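Sts-2 protein (Mus musculus, PDB 3D4I) probably interferes with CBL-mediated down-regulation of receptor-type tyrosine kinases, this fragment being its histidine-phosphatase domain with acid-dependent phosphatase activity. Local coordinates at residues Arg20-Phe25 and Asn63-Ser68; Gly124-Met129 and Cys164-Ala169; Arg211-Leu216 and Gly246-Val251. One frame throughout, in Å; residues are numbered along the deposited sequence.

Overall arrangement
The three contacts follow one another along the chain around the mixed six-stranded sheet of the histidine-phosphatase domain. Contact 1 joins the loop and short helix after strand 11-16 to the N-terminal approach of helix 69-85. Contact 2 pairs two loops, one following strand 119-121 and one leading into helix 172-187, its centre about 20 Å from that of contact 1 and nearest atoms about 6 Å apart. Contact 3 packs helix 211-214 on edge strand 248-251, its centre about 23 Å from contact 2 and about 32 Å from contact 1. Contacts 1 and 3 lie on opposite sides of the chain's centre, yet both touch the second subunit, so distant parts of one domain meet its partner.

Contact 1 of 3, residues Arg20-Phe25 and Asn63-Ser68; sequences RVDQVF and NDPPLS
R20 and L67 form a single beta bridge, their CA atoms 4.4 Å apart, and V21 N donates to P66 O over 3.1 Å in a nearly straight bond (170°). Beyond this bond, V21 and R20 pack on P65, P66 and S68. R20 and D22 clasp each other beside P65: NE of R20 reaches OD1 of D22 at 2.8 Å and NH2 of R20 reaches OD2 of D22 at 3.0 Å, a side-on, two-nitrogen salt bridge in which each carboxylate oxygen uses its syn lone pair. The D22 CG lies between the backbone N and the carbonyl carbon (chi1 60°), on the side of the P65 ring, 3.6 Å from CG of P65. CG of P65 meets both halves of the pair, at 3.2 Å from D22 OD1 and 3.5 Å from R20 NH2, and W29 of helix 29-32 also packs on this proline. V21 is modelled in two conformers; in this one CG2 touches the P66 ring and CG1 lies 3.5 Å from S68 CA, details that are correspondingly less certain. S68 is the N-cap of helix 69-85, its OG bonded to G71 N and E19. R20, two residues after the RHG motif, brings NH1 close to the like-charged R99, consistent with the arginine-rich phosphate pocket of histidine phosphatases.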
loop_
_atom_site.group_PDB
_atom_site.type_symbol
_atom_site.label_atom_id
_atom_site.label_comp_id
_atom_site.label_asym_id
_atom_site.label_seq_id
_atom_site.Cartn_x
_atom_site.Cartn_y
_atom_site.Cartn_z
ATOM N N ARG A 20 1.901 -0.368 11.322
ATOM C CA ARG A 20 3.011 -1.011 12.018
ATOM C C ARG A 20 2.932 -2.544 11.900
ATOM O O ARG A 20 1.836 -3.128 11.861
ATOM C CB ARG A 20 3.091 -0.525 13.480
ATOM C CG ARG A 20 1.805 -0.564 14.240
ATOM C CD ARG A 20 1.857 0.210 15.561
ATOM N NE ARG A 20 2.618 -0.503 16.572
ATOM C CZ ARG A 20 2.672 -0.146 17.856
ATOM N NH1 ARG A 20 1.973 0.920 18.290
ATOM N NH2 ARG A 20 3.399 -0.872 18.705
ATOM N N VAL A 21 4.093 -3.192 11.759
ATOM C CA VAL A 21 4.113 -4.639 11.472
ATOM C C VAL A 21 3.349 -5.413 12.519
ATOM O O VAL A 21 2.652 -6.374 12.182
ATOM C CB VAL A 21 5.545 -5.265 11.360
ATOM C CG1 VAL A 21 6.144 -4.951 10.011
ATOM C CG2 VAL A 21 6.433 -4.830 12.499
ATOM N N ASP A 22 3.456 -4.989 13.777
ATOM C CA ASP A 22 2.763 -5.732 14.845
ATOM C C ASP A 22 1.240 -5.562 14.863
ATOM O O ASP A 22 0.567 -6.338 15.526
ATOM C CB ASP A 22 3.351 -5.448 16.235
ATOM C CG ASP A 22 3.272 -3.982 16.633
ATOM O OD1 ASP A 22 3.342 -3.102 15.754
ATOM O OD2 ASP A 22 3.168 -3.704 17.840
ATOM N N GLN A 23 0.697 -4.581 14.134
ATOM C CA GLN A 23 -0.774 -4.428 14.051
ATOM C C GLN A 23 -1.333 -5.602 13.245
ATOM O O GLN A 23 -2.453 -6.094 13.501
ATOM C CB GLN A 23 -1.209 -3.149 13.288
ATOM C CG GLN A 23 -2.683 -2.827 13.509
ATOM C CD GLN A 23 -3.218 -1.726 12.622
ATOM O OE1 GLN A 23 -2.565 -0.706 12.394
ATOM N NE2 GLN A 23 -4.439 -1.914 12.137
ATOM N N VAL A 24 -0.573 -6.021 12.234
ATOM C CA VAL A 24 -1.003 -7.097 11.359
ATOM C C VAL A 24 -0.628 -8.477 11.931
ATOM O O VAL A 24 -1.438 -9.397 11.943
ATOM C CB VAL A 24 -0.419 -6.927 9.918
ATOM C CG1 VAL A 24 -0.776 -8.137 9.011
ATOM C CG2 VAL A 24 -1.017 -5.714 9.273
ATOM N N PHE A 25 0.618 -8.614 12.356
ATOM C CA PHE A 25 1.156 -9.926 12.669
ATOM C C PHE A 25 1.063 -10.266 14.146
ATOM O O PHE A 25 1.322 -11.414 14.551
ATOM C CB PHE A 25 2.567 -10.063 12.106
ATOM C CG PHE A 25 2.586 -10.005 10.591
ATOM C CD1 PHE A 25 2.124 -11.093 9.848
ATOM C CD2 PHE A 25 2.953 -8.843 9.933
ATOM C CE1 PHE A 25 2.089 -11.059 8.463
ATOM C CE2 PHE A 25 2.932 -8.786 8.524
ATOM C CZ PHE A 25 2.481 -9.908 7.792
ATOM N N ASN A 63 9.726 -3.627 21.338
ATOM C CA ASN A 63 8.780 -2.566 21.738
ATOM C C ASN A 63 8.757 -1.346 20.828
ATOM O O ASN A 63 8.131 -0.323 21.164
ATOM C CB ASN A 63 9.088 -2.102 23.171
ATOM C CG ASN A 63 8.837 -3.191 24.198
ATOM O OD1 ASN A 63 7.848 -3.939 24.111
ATOM N ND2 ASN A 63 9.735 -3.298 25.165
ATOM N N ASP A 64 9.441 -1.450 19.694
ATOM C CA ASP A 64 9.655 -0.309 18.808
ATOM C C ASP A 64 9.595 -0.833 17.383
ATOM O O ASP A 64 10.581 -0.820 16.669
ATOM C CB ASP A 64 11.005 0.359 19.116
ATOM C CG ASP A 64 11.224 1.659 18.333
ATOM O OD1 ASP A 64 10.244 2.404 18.043
ATOM O OD2 ASP A 64 12.392 1.935 18.011
ATOM N N PRO A 65 8.416 -1.323 16.975
ATOM C CA PRO A 65 8.314 -2.024 15.693
ATOM C C PRO A 65 8.376 -1.099 14.462
ATOM O O PRO A 65 7.990 0.080 14.554
ATOM C CB PRO A 65 6.974 -2.750 15.806
ATOM C CG PRO A 65 6.147 -1.818 16.695
ATOM C CD PRO A 65 7.130 -1.290 17.702
ATOM N N PRO A 66 8.874 -1.622 13.326
ATOM C CA PRO A 66 8.942 -0.853 12.100
ATOM C C PRO A 66 7.610 -0.765 11.378
ATOM O O PRO A 66 6.652 -1.465 11.722
ATOM C CB PRO A 66 9.928 -1.659 11.256
ATOM C CG PRO A 66 9.667 -3.074 11.656
ATOM C CD PRO A 66 9.453 -2.974 13.144
ATOM N N LEU A 67 7.555 0.089 10.367
ATOM C CA LEU A 67 6.413 0.109 9.477
ATOM C C LEU A 67 6.395 -1.208 8.713
ATOM O O LEU A 67 7.438 -1.740 8.386
ATOM C CB LEU A 67 6.587 1.233 8.456
ATOM C CG LEU A 67 6.446 2.657 8.988
ATOM C CD1 LEU A 67 6.662 3.639 7.838
ATOM C CD2 LEU A 67 5.105 2.824 9.609
ATOM N N SER A 68 5.216 -1.713 8.419
ATOM C CA SER A 68 5.061 -2.811 7.450
ATOM C C SER A 68 5.307 -2.287 6.057
ATOM O O SER A 68 5.394 -1.061 5.852
ATOM C CB SER A 68 3.645 -3.361 7.531
ATOM O OG SER A 68 2.720 -2.345 7.125
#

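Contact 2 of 3, residues Gly124-Met129 and Cys164-Ala169; sequences GIFEWM and CSLMPA
In the loop that carries the chain from strand 119-121 toward its active-site region, F126 and M129 pack against L166, M167 and P168, which lead into helix 172-187. No hydrogen bond crosses; the side chains meet through apolar contacts, with M129 also against the M167 carbonyl. CD1 of L166 approaches the F126 ring obliquely, 3.9 Å from CD2 of F126, and the two side chains cross at about a right angle. M129 does most of the touching. Its chain curls at SD (chi2 -70°) and again at CE (chi3 -70°), which sets SD 4.1 Å from CB of L166 and brings CE within 3.7 Å of CA of P168, while CG lies 3.2 Å from O of M167. F140 meets the F126 ring edge-to-face. The backbone of 124-129 is gripped by R178 of helix 172-187, which donates to the carbonyl oxygens of G124, F126 and E127, and by E170, which accepts from M129 N. E127 OE1 uses its anti lone pair for W128 N at 3.0 Å and also bonds S204 OG; the side chain touches H202. A glutamate on such a loop beside a histidine is consistent with the active-site rim of phosphoglycerate mutase-like phosphatases.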
loop_
_atom_site.group_PDB
_atom_site.type_symbol
_atom_site.label_atom_id
_atom_site.label_comp_id
_atom_site.label_asym_id
_atom_site.label_seq_id
_atom_site.Cartn_x
_atom_site.Cartn_y
_atom_site.Cartn_z
ATOM N N GLY A 124 8.850 14.833 23.194
ATOM C CA GLY A 124 7.658 15.463 23.762
ATOM C C GLY A 124 6.370 15.164 22.994
ATOM O O GLY A 124 5.273 15.404 23.510
ATOM N N ILE A 125 6.494 14.612 21.786
ATOM C CA ILE A 125 5.310 14.158 21.030
ATOM C C ILE A 125 5.257 12.633 20.887
ATOM O O ILE A 125 4.539 12.114 20.038
ATOM C CB ILE A 125 5.154 14.876 19.623
ATOM C CG1 ILE A 125 6.312 14.514 18.670
ATOM C CG2 ILE A 125 4.977 16.400 19.837
ATOM C CD1 ILE A 125 6.285 15.209 17.251
ATOM N N PHE A 126 6.020 11.922 21.734
ATOM C CA PHE A 126 5.897 10.475 21.833
ATOM C C PHE A 126 4.510 10.096 22.365
ATOM O O PHE A 126 3.779 10.945 22.897
ATOM C CB PHE A 126 6.998 9.908 22.731
ATOM C CG PHE A 126 7.021 8.401 22.795
ATOM C CD1 PHE A 126 7.320 7.643 21.665
ATOM C CD2 PHE A 126 6.773 7.751 23.989
ATOM C CE1 PHE A 126 7.344 6.254 21.722
ATOM C CE2 PHE A 126 6.799 6.366 24.068
ATOM C CZ PHE A 126 7.104 5.613 22.925
ATOM N N GLU A 127 4.143 8.826 22.206
ATOM C CA GLU A 127 2.890 8.295 22.734
ATOM C C GLU A 127 2.785 8.492 24.249
ATOM O O GLU A 127 3.801 8.566 24.942
ATOM C CB GLU A 127 2.810 6.789 22.369
ATOM C CG GLU A 127 1.539 6.057 22.785
ATOM C CD GLU A 127 0.315 6.585 22.070
ATOM O OE1 GLU A 127 -0.265 7.558 22.565
ATOM O OE2 GLU A 127 -0.061 6.025 21.008
ATOM N N TRP A 128 1.563 8.601 24.765
ATOM C CA TRP A 128 1.325 8.562 26.212
ATOM C C TRP A 128 1.939 7.289 26.785
ATOM O O TRP A 128 1.649 6.203 26.286
ATOM C CB TRP A 128 -0.187 8.590 26.484
ATOM C CG TRP A 128 -0.619 8.629 27.963
ATOM C CD1 TRP A 128 0.135 8.974 29.043
ATOM C CD2 TRP A 128 -1.938 8.389 28.458
ATOM N NE1 TRP A 128 -0.624 8.924 30.194
ATOM C CE2 TRP A 128 -1.905 8.576 29.858
ATOM C CE3 TRP A 128 -3.151 8.016 27.853
ATOM C CZ2 TRP A 128 -3.032 8.373 30.671
ATOM C CZ3 TRP A 128 -4.284 7.832 28.675
ATOM C CH2 TRP A 128 -4.211 8.014 30.053
ATOM N N MET A 129 2.772 7.422 27.832
ATOM C CA MET A 129 3.552 6.283 28.378
ATOM C C MET A 129 2.688 5.170 28.934
ATOM O O MET A 129 3.111 4.022 28.991
ATOM C CB MET A 129 4.551 6.757 29.454
ATOM C CG MET A 129 5.623 7.715 28.922
ATOM S SD MET A 129 6.790 6.865 27.834
ATOM C CE MET A 129 7.634 5.844 29.070
ATOM N N CYS A 164 14.966 10.708 28.096
ATOM C CA CYS A 164 15.044 10.171 29.455
ATOM C C CYS A 164 14.167 10.943 30.460
ATOM O O CYS A 164 14.019 10.520 31.607
ATOM C CB CYS A 164 16.500 10.031 29.932
ATOM S SG CYS A 164 17.341 11.580 30.086
ATOM N N SER A 165 13.552 12.044 30.014
ATOM C CA SER A 165 12.621 12.784 30.871
ATOM C C SER A 165 11.173 12.266 30.783
ATOM O O SER A 165 10.322 12.639 31.603
ATOM C CB SER A 165 12.694 14.287 30.592
ATOM O OG SER A 165 14.036 14.724 30.594
ATOM N N LEU A 166 10.905 11.399 29.797
ATOM C CA LEU A 166 9.628 10.698 29.696
ATOM C C LEU A 166 9.429 9.766 30.885
ATOM O O LEU A 166 10.273 8.905 31.159
ATOM C CB LEU A 166 9.537 9.900 28.389
ATOM C CG LEU A 166 9.122 10.645 27.116
ATOM C CD1 LEU A 166 9.436 9.821 25.867
ATOM C CD2 LEU A 166 7.648 11.012 27.150
ATOM N N MET A 167 8.311 9.946 31.582
ATOM C CA MET A 167 8.035 9.201 32.804
ATOM C C MET A 167 7.079 8.043 32.552
ATOM O O MET A 167 5.965 8.259 32.092
ATOM C CB MET A 167 7.457 10.124 33.883
ATOM C CG MET A 167 8.412 11.206 34.383
ATOM S SD MET A 167 9.924 10.462 35.024
ATOM C CE MET A 167 11.018 11.894 35.089
ATOM N N PRO A 168 7.497 6.808 32.889
ATOM C CA PRO A 168 6.622 5.654 32.668
ATOM C C PRO A 168 5.251 5.777 33.352
ATOM O O PRO A 168 4.267 5.214 32.860
ATOM C CB PRO A 168 7.417 4.498 33.273
ATOM C CG PRO A 168 8.825 4.939 33.156
ATOM C CD PRO A 168 8.781 6.401 33.479
ATOM N N ALA A 169 5.197 6.499 34.471
ATOM C CA ALA A 169 3.941 6.670 35.209
ATOM C C ALA A 169 3.202 7.989 34.907
ATOM O O ALA A 169 2.277 8.362 35.641
ATOM C CB ALA A 169 4.183 6.510 36.724
#

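Contact 3 of 3, residues Arg211-Leu216 and Gly246-Val251; sequences RPLLGL and GKWDLV
L213 and L214, at the end of the weakly bonded helix 211-214, form the tight part of this contact by closing on W248 and L250 of the edge strand. CB of L213 sits over the face of the W248 indole, 4.3 Å from the centroid of the five-membered ring and 21° off its normal, a CH-pi contact. The indole also packs against I12 of strand 11-16 and I187 of helix 172-187, the same two residues that L213 touches. L214 reaches further along the strand with its two methyl branches: CD2 comes to 3.5 Å from O of W248, and CD1 to 3.8 Å from CG of L250, the two leucines crossing at about a right angle. L250 in turn packs on W268 of the second subunit. The fold element here is a helix laid on one outermost strand of the mixed sheet, which pairs antiparallel with strand 236-241, and the helix stops in a Schellman motif: G215 takes positive phi, L216 N returns to R211 O at 2.9 Å, and G215 N makes a weak bond to P212 O. On the looser, more exposed side, water replaces direct contact. One molecule donates to L213 O at 2.8 Å and accepts from W248 N at 2.9 Å, tying the last helical turn to the strand without a direct hydrogen bond between the two backbones. K247, an exposed lysine, folds back so that NZ donates to W248 O at 2.9 Å, tilted 29° from the carbonyl plane. Its approach to L214 O stays at 3.8 Å from NZ, too far for a hydrogen bond, and its salt bridge to D249 is long.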
loop_
_atom_site.group_PDB
_atom_site.type_symbol
_atom_site.label_atom_id
_atom_site.label_comp_id
_atom_site.label_asym_id
_atom_site.label_seq_id
_atom_site.Cartn_x
_atom_site.Cartn_y
_atom_site.Cartn_z
ATOM N N ARG A 211 -5.293 20.646 20.237
ATOM C CA ARG A 211 -6.085 21.354 21.264
ATOM C C ARG A 211 -5.362 22.563 21.898
ATOM O O ARG A 211 -5.964 23.637 21.992
ATOM C CB ARG A 211 -6.626 20.390 22.317
ATOM C CG ARG A 211 -7.740 19.512 21.758
ATOM C CD ARG A 211 -8.411 18.690 22.812
ATOM N NE ARG A 211 -9.360 19.467 23.604
ATOM C CZ ARG A 211 -10.621 19.726 23.259
ATOM N NH1 ARG A 211 -11.131 19.289 22.113
ATOM N NH2 ARG A 211 -11.390 20.415 24.088
ATOM N N PRO A 212 -4.072 22.401 22.304
ATOM C CA PRO A 212 -3.320 23.549 22.853
ATOM C C PRO A 212 -3.176 24.710 21.873
ATOM O O PRO A 212 -3.231 25.865 22.301
ATOM C CB PRO A 212 -1.938 22.956 23.180
ATOM C CG PRO A 212 -2.158 21.505 23.316
ATOM C CD PRO A 212 -3.242 21.177 22.314
ATOM N N LEU A 213 -3.020 24.417 20.573
ATOM C CA LEU A 213 -2.922 25.473 19.551
ATOM C C LEU A 213 -4.232 26.211 19.422
ATOM O O LEU A 213 -4.259 27.424 19.239
ATOM C CB LEU A 213 -2.572 24.888 18.169
ATOM C CG LEU A 213 -1.271 24.107 17.990
ATOM C CD1 LEU A 213 -1.083 23.766 16.496
ATOM C CD2 LEU A 213 -0.084 24.875 18.519
ATOM N N LEU A 214 -5.319 25.458 19.503
ATOM C CA LEU A 214 -6.664 26.004 19.336
ATOM C C LEU A 214 -7.154 26.702 20.598
ATOM O O LEU A 214 -8.210 27.321 20.598
ATOM C CB LEU A 214 -7.637 24.885 18.910
ATOM C CG LEU A 214 -7.244 24.069 17.666
ATOM C CD1 LEU A 214 -8.116 22.798 17.547
ATOM C CD2 LEU A 214 -7.299 24.894 16.395
ATOM N N GLY A 215 -6.378 26.610 21.667
ATOM C CA GLY A 215 -6.729 27.240 22.945
ATOM C C GLY A 215 -7.854 26.529 23.654
ATOM O O GLY A 215 -8.601 27.156 24.391
ATOM N N LEU A 216 -7.970 25.212 23.432
ATOM C CA LEU A 216 -9.022 24.395 24.036
ATOM C C LEU A 216 -8.497 23.605 25.240
ATOM O O LEU A 216 -7.321 23.224 25.275
ATOM C CB LEU A 216 -9.621 23.442 22.988
ATOM C CG LEU A 216 -10.213 24.052 21.700
ATOM C CD1 LEU A 216 -10.684 22.977 20.727
ATOM C CD2 LEU A 216 -11.357 25.002 22.012
ATOM N N GLY A 246 -2.756 35.669 15.916
ATOM C CA GLY A 246 -2.007 34.533 16.467
ATOM C C GLY A 246 -2.903 33.376 16.870
ATOM O O GLY A 246 -2.452 32.444 17.515
ATOM N N LYS A 247 -4.176 33.436 16.475
ATOM C CA LYS A 247 -5.140 32.373 16.745
ATOM C C LYS A 247 -4.999 31.301 15.683
ATOM O O LYS A 247 -4.713 31.620 14.530
ATOM C CB LYS A 247 -6.572 32.929 16.671
ATOM C CG LYS A 247 -7.616 32.051 17.328
ATOM C CD LYS A 247 -8.809 31.767 16.387
ATOM C CE LYS A 247 -9.845 30.827 17.049
ATOM N NZ LYS A 247 -9.229 29.651 17.757
ATOM N N TRP A 248 -5.229 30.053 16.079
ATOM C CA TRP A 248 -5.190 28.900 15.156
ATOM C C TRP A 248 -6.586 28.344 14.990
ATOM O O TRP A 248 -7.339 28.320 15.950
ATOM C CB TRP A 248 -4.299 27.786 15.723
ATOM C CG TRP A 248 -2.861 28.161 15.860
ATOM C CD1 TRP A 248 -2.296 28.912 16.841
ATOM C CD2 TRP A 248 -1.797 27.760 14.992
ATOM N NE1 TRP A 248 -0.935 29.035 16.630
ATOM C CE2 TRP A 248 -0.602 28.326 15.504
ATOM C CE3 TRP A 248 -1.734 26.969 13.831
ATOM C CZ2 TRP A 248 0.640 28.133 14.890
ATOM C CZ3 TRP A 248 -0.495 26.785 13.216
ATOM C CH2 TRP A 248 0.670 27.363 13.746
ATOM N N ASP A 249 -6.905 27.881 13.777
ATOM C CA ASP A 249 -8.191 27.263 13.448
ATOM C C ASP A 249 -7.920 25.911 12.792
ATOM O O ASP A 249 -6.954 25.779 12.041
ATOM C CB ASP A 249 -8.953 28.096 12.400
ATOM C CG ASP A 249 -9.365 29.466 12.899
ATOM O OD1 ASP A 249 -10.125 29.561 13.887
ATOM O OD2 ASP A 249 -8.935 30.454 12.270
ATOM N N LEU A 250 -8.785 24.941 13.060
ATOM C CA LEU A 250 -8.841 23.692 12.308
ATOM C C LEU A 250 -9.315 23.891 10.868
ATOM O O LEU A 250 -10.338 24.548 10.605
ATOM C CB LEU A 250 -9.801 22.741 12.974
ATOM C CG LEU A 250 -9.325 21.840 14.089
ATOM C CD1 LEU A 250 -10.547 21.216 14.681
ATOM C CD2 LEU A 250 -8.395 20.780 13.504
ATOM N N VAL A 251 -8.605 23.259 9.946
ATOM C CA VAL A 251 -8.769 23.500 8.525
ATOM C C VAL A 251 -8.772 22.109 7.878
ATOM O O VAL A 251 -8.203 21.175 8.450
ATOM C CB VAL A 251 -7.593 24.427 8.009
ATOM C CG1 VAL A 251 -7.481 24.450 6.513
ATOM C CG2 VAL A 251 -7.755 25.865 8.534
HETATM O O HOH W 1 -5.640 29.799 18.918
#